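Local coordinates for molinate hydrolase (Gulosibacter molinativorax, PDB 4UB9), which hydrolyses the thiocarbamate pesticide molinate and binds zinc, as a member of the amidohydrolase family, at residues A[41-46]-A[55-60]; A[137-142]-A[467-472]; A[165-170]-A[442-447]. All blocks are in the same frame, centred on the assembly; numbering follows the deposited sequence.

Contact 1. Residues A[41-46]-A[55-60]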
loop_
_atom_site.group_PDB
_atom_site.type_symbol
_atom_site.label_atom_id
_atom_site.label_comp_id
_atom_site.label_asym_id
_atom_site.label_seq_id
_atom_site.Cartn_x
_atom_site.Cartn_y
_atom_site.Cartn_z
ATOM N N GLY A 41 -25.186 35.098 41.896
ATOM C CA GLY A 41 -25.622 34.028 40.983
ATOM C C GLY A 41 -25.953 32.736 41.700
ATOM O O GLY A 41 -25.681 32.584 42.886
ATOM N N THR A 42 -26.613 31.840 40.978
ATOM C CA THR A 42 -26.856 30.482 41.454
ATOM C C THR A 42 -25.542 29.663 41.408
ATOM O O THR A 42 -24.988 29.421 40.343
ATOM C CB THR A 42 -27.961 29.804 40.633
ATOM O OG1 THR A 42 -29.136 30.620 40.681
ATOM C CG2 THR A 42 -28.295 28.425 41.214
ATOM N N LEU A 43 -25.076 29.251 42.583
ATOM C CA LEU A 43 -23.840 28.500 42.709
ATOM C C LEU A 43 -24.014 26.981 42.558
ATOM O O LEU A 43 -24.816 26.335 43.271
ATOM C CB LEU A 43 -23.167 28.778 44.035
ATOM C CG LEU A 43 -21.854 27.989 44.277
ATOM C CD1 LEU A 43 -20.745 28.480 43.376
ATOM C CD2 LEU A 43 -21.410 28.120 45.723
ATOM N N ILE A 44 -23.256 26.431 41.609
ATOM C CA ILE A 44 -23.112 24.970 41.421
ATOM C C ILE A 44 -21.662 24.716 41.684
ATOM O O ILE A 44 -20.817 24.982 40.824
ATOM C CB ILE A 44 -23.484 24.510 40.015
ATOM C CG1 ILE A 44 -24.964 24.808 39.732
ATOM C CG2 ILE A 44 -23.209 23.024 39.870
ATOM C CD1 ILE A 44 -25.468 24.412 38.353
ATOM N N ASP A 45 -21.348 24.308 42.909
ATOM C CA ASP A 45 -19.948 24.410 43.417
ATOM C C ASP A 45 -19.018 23.230 43.073
ATOM O O ASP A 45 -17.815 23.285 43.315
ATOM C CB ASP A 45 -19.930 24.656 44.942
ATOM C CG ASP A 45 -20.525 23.508 45.745
ATOM O OD1 ASP A 45 -21.199 22.597 45.180
ATOM O OD2 ASP A 45 -20.324 23.520 46.958
ATOM N N GLY A 46 -19.607 22.153 42.579
ATOM C CA GLY A 46 -18.865 20.934 42.231
ATOM C C GLY A 46 -18.882 19.831 43.291
ATOM O O GLY A 46 -18.363 18.734 43.061
ATOM N N THR A 55 -25.707 33.754 45.462
ATOM C CA THR A 55 -24.425 33.445 46.067
ATOM C C THR A 55 -23.370 34.321 45.464
ATOM O O THR A 55 -23.463 34.736 44.331
ATOM C CB THR A 55 -24.052 31.959 45.920
ATOM O OG1 THR A 55 -25.151 31.132 46.347
ATOM C CG2 THR A 55 -22.843 31.629 46.765
ATOM N N THR A 56 -22.408 34.624 46.304
ATOM C CA THR A 56 -21.271 35.389 45.948
ATOM C C THR A 56 -20.005 34.599 46.273
ATOM O O THR A 56 -19.875 33.980 47.327
ATOM C CB THR A 56 -21.271 36.773 46.649
ATOM O OG1 THR A 56 -22.243 37.608 45.989
ATOM C CG2 THR A 56 -19.897 37.451 46.601
ATOM N N VAL A 57 -19.074 34.660 45.331
ATOM C CA VAL A 57 -17.771 34.030 45.475
ATOM C C VAL A 57 -16.679 35.078 45.441
ATOM O O VAL A 57 -16.634 35.924 44.540
ATOM C CB VAL A 57 -17.492 33.045 44.342
ATOM C CG1 VAL A 57 -16.102 32.431 44.510
ATOM C CG2 VAL A 57 -18.566 31.980 44.299
ATOM N N PHE A 58 -15.827 35.044 46.444
ATOM C CA PHE A 58 -14.832 36.078 46.588
ATOM C C PHE A 58 -13.452 35.476 46.501
ATOM O O PHE A 58 -13.090 34.568 47.268
ATOM C CB PHE A 58 -14.983 36.852 47.910
ATOM C CG PHE A 58 -14.114 38.074 47.999
ATOM C CD1 PHE A 58 -14.466 39.225 47.338
ATOM C CD2 PHE A 58 -12.967 38.087 48.788
ATOM C CE1 PHE A 58 -13.679 40.365 47.413
ATOM C CE2 PHE A 58 -12.178 39.230 48.882
ATOM C CZ PHE A 58 -12.533 40.370 48.181
ATOM N N ILE A 59 -12.675 36.044 45.595
ATOM C CA ILE A 59 -11.318 35.574 45.328
ATOM C C ILE A 59 -10.342 36.690 45.562
ATOM O O ILE A 59 -10.529 37.799 45.091
ATOM C CB ILE A 59 -11.150 35.061 43.876
ATOM C CG1 ILE A 59 -12.096 33.884 43.618
ATOM C CG2 ILE A 59 -9.714 34.661 43.598
ATOM C CD1 ILE A 59 -12.587 33.817 42.177
ATOM N N GLU A 60 -9.264 36.339 46.230
ATOM C CA GLU A 60 -8.238 37.268 46.617
ATOM C C GLU A 60 -6.852 36.663 46.334
ATOM O O GLU A 60 -6.510 35.607 46.839
ATOM C CB GLU A 60 -8.396 37.530 48.100
ATOM C CG GLU A 60 -7.825 38.835 48.575
ATOM C CD GLU A 60 -8.033 39.027 50.076
ATOM O OE1 GLU A 60 -7.083 39.438 50.781
ATOM O OE2 GLU A 60 -9.152 38.739 50.552
#
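The flat groups that meet are the peptide units of Gly-41 and Thr-55: Gly-41 N lies in the carbonyl plane of Thr-55, 3.0 Å from Thr-55 O, whereas Thr-55 N reaches Gly-41 O at 2.8 Å from a position tilted 23° out of that carbonyl's plane. These two reciprocal bonds define an antiparallel hydrogen-bonded pair in the β-rich part that accompanies the barrel in amidohydrolases. The bridge is confined to this one pair, because the axes of strands 41-43 and 55-60 diverge at 78°. Strand 36-39, just before Gly-41, pairs with 55-60, while 41-43 pairs with 88-95; the chain therefore passes from one sheet to another at this point.

Beyond the bridge the side chains of Leu-43, Thr-55 and Val-57 meet. Leu-43 has CG anti to its backbone N (chi1 178°), and its side chain crosses that of Thr-55 at a slant, with the two CB atoms 3.8 Å apart and Leu-43 CD2 3.9 Å from Thr-55 CG2. In Thr-55 the methyl CG2 packs on leucine, while OG1 lies within hydrogen-bonding reach of the carbonyl oxygens of Val-52 and Pro-53, which must share its single proton. Ile-89 and Val-67 also border Leu-43. The second leucine methyl continues the packing along strand 55-60, with Leu-43 CD1 4.2 Å from Val-57 CG2.

Contact 2. Residues A[137-142]-A[467-472]; sequences GVTTVF and VVKEGR
Thr-139 carries OG1 between its backbone N and carbonyl carbon (chi1 39°), which leaves CG2 anti to the carbonyl carbon and directed at strand 467-469, 3.7 Å from Val-468 O. Lys-469 answers with CG anti to its own N (chi1 -168°) and an extended chain beyond. That chain runs past the threonine: Lys-469 CG lies 4.2 Å from Thr-139 CG2, and Lys-469 CE lies 4.2 Å from Thr-139 O. Its ammonium group passes on to hydrogen-bond Gly-165 O, so the aliphatic part of the lysine does the packing here.

At the other end, Val-467 CG2 rests 4.1 Å from Gly-137 CA. Gly-137, at positive phi, is the C' residue of the Schellman motif that ends helix 122-135, and Leu-134 of that helix also touches Val-467. The two segments are joined by van der Waals contact, without hydrogen bonds between them.

Segment 467-472 is held in shape by its own bonds, Lys-469 N to Arg-472 O at 2.8 Å and Arg-472 N to Lys-469 O at 3.0 Å, around a type I' turn. A tight β-hairpin from the C-terminal part of the chain is thereby packed on the start of strand 138-143, probably a strand of the amidohydrolase TIM barrel, where helix gives way to strand.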
loop_
_atom_site.group_PDB
_atom_site.type_symbol
_atom_site.label_atom_id
_atom_site.label_comp_id
_atom_site.label_asym_id
_atom_site.label_seq_id
_atom_site.Cartn_x
_atom_site.Cartn_y
_atom_site.Cartn_z
ATOM N N GLY A 137 -13.874 27.438 28.535
ATOM C CA GLY A 137 -14.112 27.446 29.989
ATOM C C GLY A 137 -13.288 26.439 30.799
ATOM O O GLY A 137 -13.484 26.275 32.012
ATOM N N VAL A 138 -12.361 25.771 30.121
ATOM C CA VAL A 138 -11.561 24.742 30.756
ATOM C C VAL A 138 -10.321 25.419 31.320
ATOM O O VAL A 138 -9.480 25.887 30.570
ATOM C CB VAL A 138 -11.184 23.634 29.784
ATOM C CG1 VAL A 138 -10.254 22.610 30.456
ATOM C CG2 VAL A 138 -12.422 22.956 29.252
ATOM N N THR A 139 -10.227 25.462 32.637
ATOM C CA THR A 139 -9.106 26.132 33.286
ATOM C C THR A 139 -7.944 25.176 33.628
ATOM O O THR A 139 -6.814 25.615 33.858
ATOM C CB THR A 139 -9.560 26.829 34.566
ATOM O OG1 THR A 139 -10.516 25.990 35.234
ATOM C CG2 THR A 139 -10.203 28.186 34.230
ATOM N N THR A 140 -8.234 23.877 33.661
ATOM C CA THR A 140 -7.199 22.843 33.882
ATOM C C THR A 140 -7.327 21.698 32.893
ATOM O O THR A 140 -8.409 21.124 32.733
ATOM C CB THR A 140 -7.245 22.269 35.305
ATOM O OG1 THR A 140 -7.103 23.338 36.249
ATOM C CG2 THR A 140 -6.125 21.264 35.533
ATOM N N VAL A 141 -6.212 21.396 32.211
ATOM C CA VAL A 141 -6.163 20.252 31.326
ATOM C C VAL A 141 -5.123 19.228 31.756
ATOM O O VAL A 141 -4.021 19.566 32.183
ATOM C CB VAL A 141 -5.900 20.625 29.840
ATOM C CG1 VAL A 141 -7.068 21.415 29.274
ATOM C CG2 VAL A 141 -4.607 21.373 29.673
ATOM N N PHE A 142 -5.485 17.974 31.578
ATOM C CA PHE A 142 -4.592 16.844 31.833
ATOM C C PHE A 142 -4.252 16.212 30.527
ATOM O O PHE A 142 -5.097 15.576 29.864
ATOM C CB PHE A 142 -5.263 15.857 32.764
ATOM C CG PHE A 142 -5.413 16.385 34.137
ATOM C CD1 PHE A 142 -4.390 16.281 35.054
ATOM C CD2 PHE A 142 -6.563 17.046 34.515
ATOM C CE1 PHE A 142 -4.518 16.792 36.356
ATOM C CE2 PHE A 142 -6.695 17.561 35.790
ATOM C CZ PHE A 142 -5.666 17.429 36.714
ATOM N N VAL A 467 -15.174 33.867 32.081
ATOM C CA VAL A 467 -14.171 32.860 32.421
ATOM C C VAL A 467 -13.117 33.502 33.288
ATOM O O VAL A 467 -12.538 34.509 32.922
ATOM C CB VAL A 467 -13.501 32.249 31.173
ATOM C CG1 VAL A 467 -12.425 31.261 31.587
ATOM C CG2 VAL A 467 -14.521 31.555 30.269
ATOM N N VAL A 468 -12.838 32.870 34.412
ATOM C CA VAL A 468 -11.904 33.399 35.380
ATOM C C VAL A 468 -10.906 32.321 35.786
ATOM O O VAL A 468 -11.286 31.186 36.136
ATOM C CB VAL A 468 -12.620 33.858 36.651
ATOM C CG1 VAL A 468 -11.618 34.343 37.708
ATOM C CG2 VAL A 468 -13.601 34.961 36.320
ATOM N N LYS A 469 -9.648 32.718 35.841
ATOM C CA LYS A 469 -8.565 31.828 36.212
ATOM C C LYS A 469 -7.683 32.455 37.264
ATOM O O LYS A 469 -7.081 33.483 37.035
ATOM C CB LYS A 469 -7.708 31.493 35.001
ATOM C CG LYS A 469 -6.740 30.343 35.275
ATOM C CD LYS A 469 -5.633 30.243 34.243
ATOM C CE LYS A 469 -4.697 29.122 34.653
ATOM N NZ LYS A 469 -3.421 29.189 33.919
ATOM N N GLU A 470 -7.616 31.815 38.426
ATOM C CA GLU A 470 -6.911 32.367 39.582
ATOM C C GLU A 470 -7.309 33.840 39.804
ATOM O O GLU A 470 -6.489 34.743 39.918
ATOM C CB GLU A 470 -5.426 32.200 39.423
ATOM C CG GLU A 470 -5.025 30.762 39.648
ATOM C CD GLU A 470 -3.527 30.513 39.551
ATOM O OE1 GLU A 470 -2.741 31.295 40.101
ATOM O OE2 GLU A 470 -3.150 29.485 38.981
ATOM N N GLY A 471 -8.618 34.055 39.827
ATOM C CA GLY A 471 -9.191 35.384 40.081
ATOM C C GLY A 471 -8.990 36.444 39.011
ATOM O O GLY A 471 -9.287 37.622 39.217
ATOM N N ARG A 472 -8.483 36.013 37.869
ATOM C CA ARG A 472 -8.206 36.910 36.769
ATOM C C ARG A 472 -9.172 36.606 35.669
ATOM O O ARG A 472 -9.304 35.468 35.244
ATOM C CB ARG A 472 -6.800 36.668 36.300
ATOM C CG ARG A 472 -6.371 37.509 35.115
ATOM C CD ARG A 472 -4.922 37.192 34.808
ATOM N NE ARG A 472 -4.872 36.775 33.419
ATOM C CZ ARG A 472 -4.688 35.542 32.977
ATOM N NH1 ARG A 472 -4.461 34.532 33.790
ATOM N NH2 ARG A 472 -4.697 35.338 31.687
#

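Contact 3. Residues A[165-170]-A[442-447]; sequences GARIFF and GKLGDV
Asp-446 OD2 is gripped by both terminal nitrogens of Arg-167. The stronger bond comes from NH1, 2.6 Å from OD2 with an N-H...O angle of 154°, and uses the syn lone pair of the oxygen. Arg-167 NH2 adds a weak bond to the same OD2 at 3.0 Å and another weak, long one to Asp-446 OD1 at 3.3 Å. The salt bridge is therefore lopsided toward OD2, although guanidinium and carboxylate are nearly coplanar, with 10° between their planes. The arginine chain bends at chi3 (64°), turning its flat end edge-on to the carboxylate. Leu-444 CD1 sits over the centre of one guanidinium face, 3.9 Å above the plane.

Between the two partners on this loop, Gly-445 centres an inverse gamma turn, marked by a weak bond from Asp-446 N to Leu-444 O; Leu-444 and Asp-446 both direct their CB toward the arginine. The buried charges have further mates: Arg-167 NH2 also meets Glu-470 OE2, Arg-167 NH1 bonds Thr-140 OG1, and Asp-446 OD1 accepts from Glu-470 N. With a methionine at Arg-167, the buried Asp-446 carboxylate and Glu-470 would probably be left without their positive mate, and Thr-140 OG1 without this partner.

The arrangement is a largely buried ion-pair network, tying strand 167-170, probably of the TIM barrel, to the loop that leads into strand 447-450.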
loop_
_atom_site.group_PDB
_atom_site.type_symbol
_atom_site.label_atom_id
_atom_site.label_comp_id
_atom_site.label_asym_id
_atom_site.label_seq_id
_atom_site.Cartn_x
_atom_site.Cartn_y
_atom_site.Cartn_z
ATOM N N GLY A 165 -3.195 30.509 28.973
ATOM C CA GLY A 165 -3.849 29.227 28.711
ATOM C C GLY A 165 -4.340 28.493 29.935
ATOM O O GLY A 165 -3.980 28.805 31.044
ATOM N N ALA A 166 -5.121 27.466 29.711
ATOM C CA ALA A 166 -5.446 26.521 30.764
ATOM C C ALA A 166 -4.175 26.003 31.400
ATOM O O ALA A 166 -3.149 25.874 30.721
ATOM C CB ALA A 166 -6.255 25.348 30.216
ATOM N N ARG A 167 -4.209 25.738 32.712
ATOM C CA ARG A 167 -3.027 25.154 33.310
ATOM C C ARG A 167 -2.957 23.681 32.895
ATOM O O ARG A 167 -3.974 22.996 32.665
ATOM C CB ARG A 167 -2.915 25.346 34.809
ATOM C CG ARG A 167 -3.693 24.402 35.662
ATOM C CD ARG A 167 -3.394 24.640 37.144
ATOM N NE ARG A 167 -3.818 25.963 37.558
ATOM C CZ ARG A 167 -5.078 26.398 37.638
ATOM N NH1 ARG A 167 -6.115 25.607 37.379
ATOM N NH2 ARG A 167 -5.313 27.656 38.011
ATOM N N ILE A 168 -1.730 23.246 32.762
ATOM C CA ILE A 168 -1.399 21.945 32.243
ATOM C C ILE A 168 -0.730 21.067 33.264
ATOM O O ILE A 168 0.187 21.474 33.959
ATOM C CB ILE A 168 -0.417 22.064 31.091
ATOM C CG1 ILE A 168 -1.004 22.903 29.978
ATOM C CG2 ILE A 168 -0.082 20.675 30.531
ATOM C CD1 ILE A 168 0.001 23.224 28.892
ATOM N N PHE A 169 -1.190 19.835 33.301
ATOM C CA PHE A 169 -0.451 18.732 33.911
ATOM C C PHE A 169 -0.315 17.610 32.896
ATOM O O PHE A 169 -1.242 17.328 32.160
ATOM C CB PHE A 169 -1.159 18.235 35.165
ATOM C CG PHE A 169 -1.312 19.293 36.190
ATOM C CD1 PHE A 169 -0.212 19.783 36.886
ATOM C CD2 PHE A 169 -2.586 19.841 36.446
ATOM C CE1 PHE A 169 -0.343 20.809 37.837
ATOM C CE2 PHE A 169 -2.723 20.862 37.373
ATOM C CZ PHE A 169 -1.606 21.344 38.080
ATOM N N PHE A 170 0.846 16.953 32.888
ATOM C CA PHE A 170 1.112 15.977 31.848
ATOM C C PHE A 170 1.754 14.650 32.276
ATOM O O PHE A 170 2.391 14.551 33.308
ATOM C CB PHE A 170 1.907 16.636 30.751
ATOM C CG PHE A 170 3.240 17.103 31.179
ATOM C CD1 PHE A 170 4.266 16.197 31.384
ATOM C CD2 PHE A 170 3.498 18.440 31.325
ATOM C CE1 PHE A 170 5.527 16.646 31.765
ATOM C CE2 PHE A 170 4.748 18.898 31.698
ATOM C CZ PHE A 170 5.773 18.012 31.914
ATOM N N GLY A 442 -10.206 28.386 50.051
ATOM C CA GLY A 442 -8.831 27.845 50.084
ATOM C C GLY A 442 -8.349 27.308 48.745
ATOM O O GLY A 442 -7.167 27.302 48.476
ATOM N N LYS A 443 -9.275 26.904 47.893
ATOM C CA LYS A 443 -8.930 26.424 46.546
ATOM C C LYS A 443 -8.631 27.545 45.558
ATOM O O LYS A 443 -8.933 28.704 45.811
ATOM C CB LYS A 443 -10.037 25.519 45.995
ATOM C CG LYS A 443 -10.199 24.234 46.802
ATOM C CD LYS A 443 -11.082 23.216 46.095
ATOM C CE LYS A 443 -11.410 22.090 47.039
ATOM N NZ LYS A 443 -11.942 20.902 46.328
ATOM N N LEU A 444 -8.039 27.192 44.427
ATOM C CA LEU A 444 -7.729 28.182 43.386
ATOM C C LEU A 444 -8.980 28.845 42.825
ATOM O O LEU A 444 -10.035 28.233 42.722
ATOM C CB LEU A 444 -6.946 27.551 42.253
ATOM C CG LEU A 444 -5.502 27.163 42.601
ATOM C CD1 LEU A 444 -5.009 26.093 41.659
ATOM C CD2 LEU A 444 -4.559 28.363 42.562
ATOM N N GLY A 445 -8.835 30.101 42.440
ATOM C CA GLY A 445 -9.950 30.941 41.957
ATOM C C GLY A 445 -10.333 30.810 40.498
ATOM O O GLY A 445 -10.315 31.778 39.717
ATOM N N ASP A 446 -10.684 29.595 40.143
ATOM C CA ASP A 446 -11.059 29.266 38.788
ATOM C C ASP A 446 -12.547 29.147 38.728
ATOM O O ASP A 446 -13.147 28.272 39.371
ATOM C CB ASP A 446 -10.423 27.933 38.349
ATOM C CG ASP A 446 -8.877 27.977 38.285
ATOM O OD1 ASP A 446 -8.279 29.069 38.398
ATOM O OD2 ASP A 446 -8.260 26.885 38.133
ATOM N N VAL A 447 -13.177 29.954 37.893
ATOM C CA VAL A 447 -14.644 30.000 37.869
ATOM C C VAL A 447 -15.117 30.302 36.488
ATOM O O VAL A 447 -14.479 31.052 35.749
ATOM C CB VAL A 447 -15.158 31.139 38.766
ATOM C CG1 VAL A 447 -16.650 31.274 38.696
ATOM C CG2 VAL A 447 -14.727 30.913 40.203
#

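Overall arrangement
All three contacts are buried, but contact 1 lies about 25 Å from the centre of the chain, against about 14 Å for the centres of contacts 2 and 3. Their chemistry differs: contact 1 joins strands close in sequence through backbone bonds, contact 2 is van der Waals packing of side chains on carbons and carbonyl oxygens between distant parts of the chain, and contact 3 is ionic. Contacts 2 and 3 have centres about 5 Å apart and hold neighbouring elements of one sheet, strands 138-143 and 167-170, with a probable backbone hydrogen bond from Val-141 N to Arg-167 O, 2.8 Å. Ile-59 connects contact 1 to both, its CG2 3.6 Å from Gly-471 CA and its CD1 3.9 Å from Gly-445 CA.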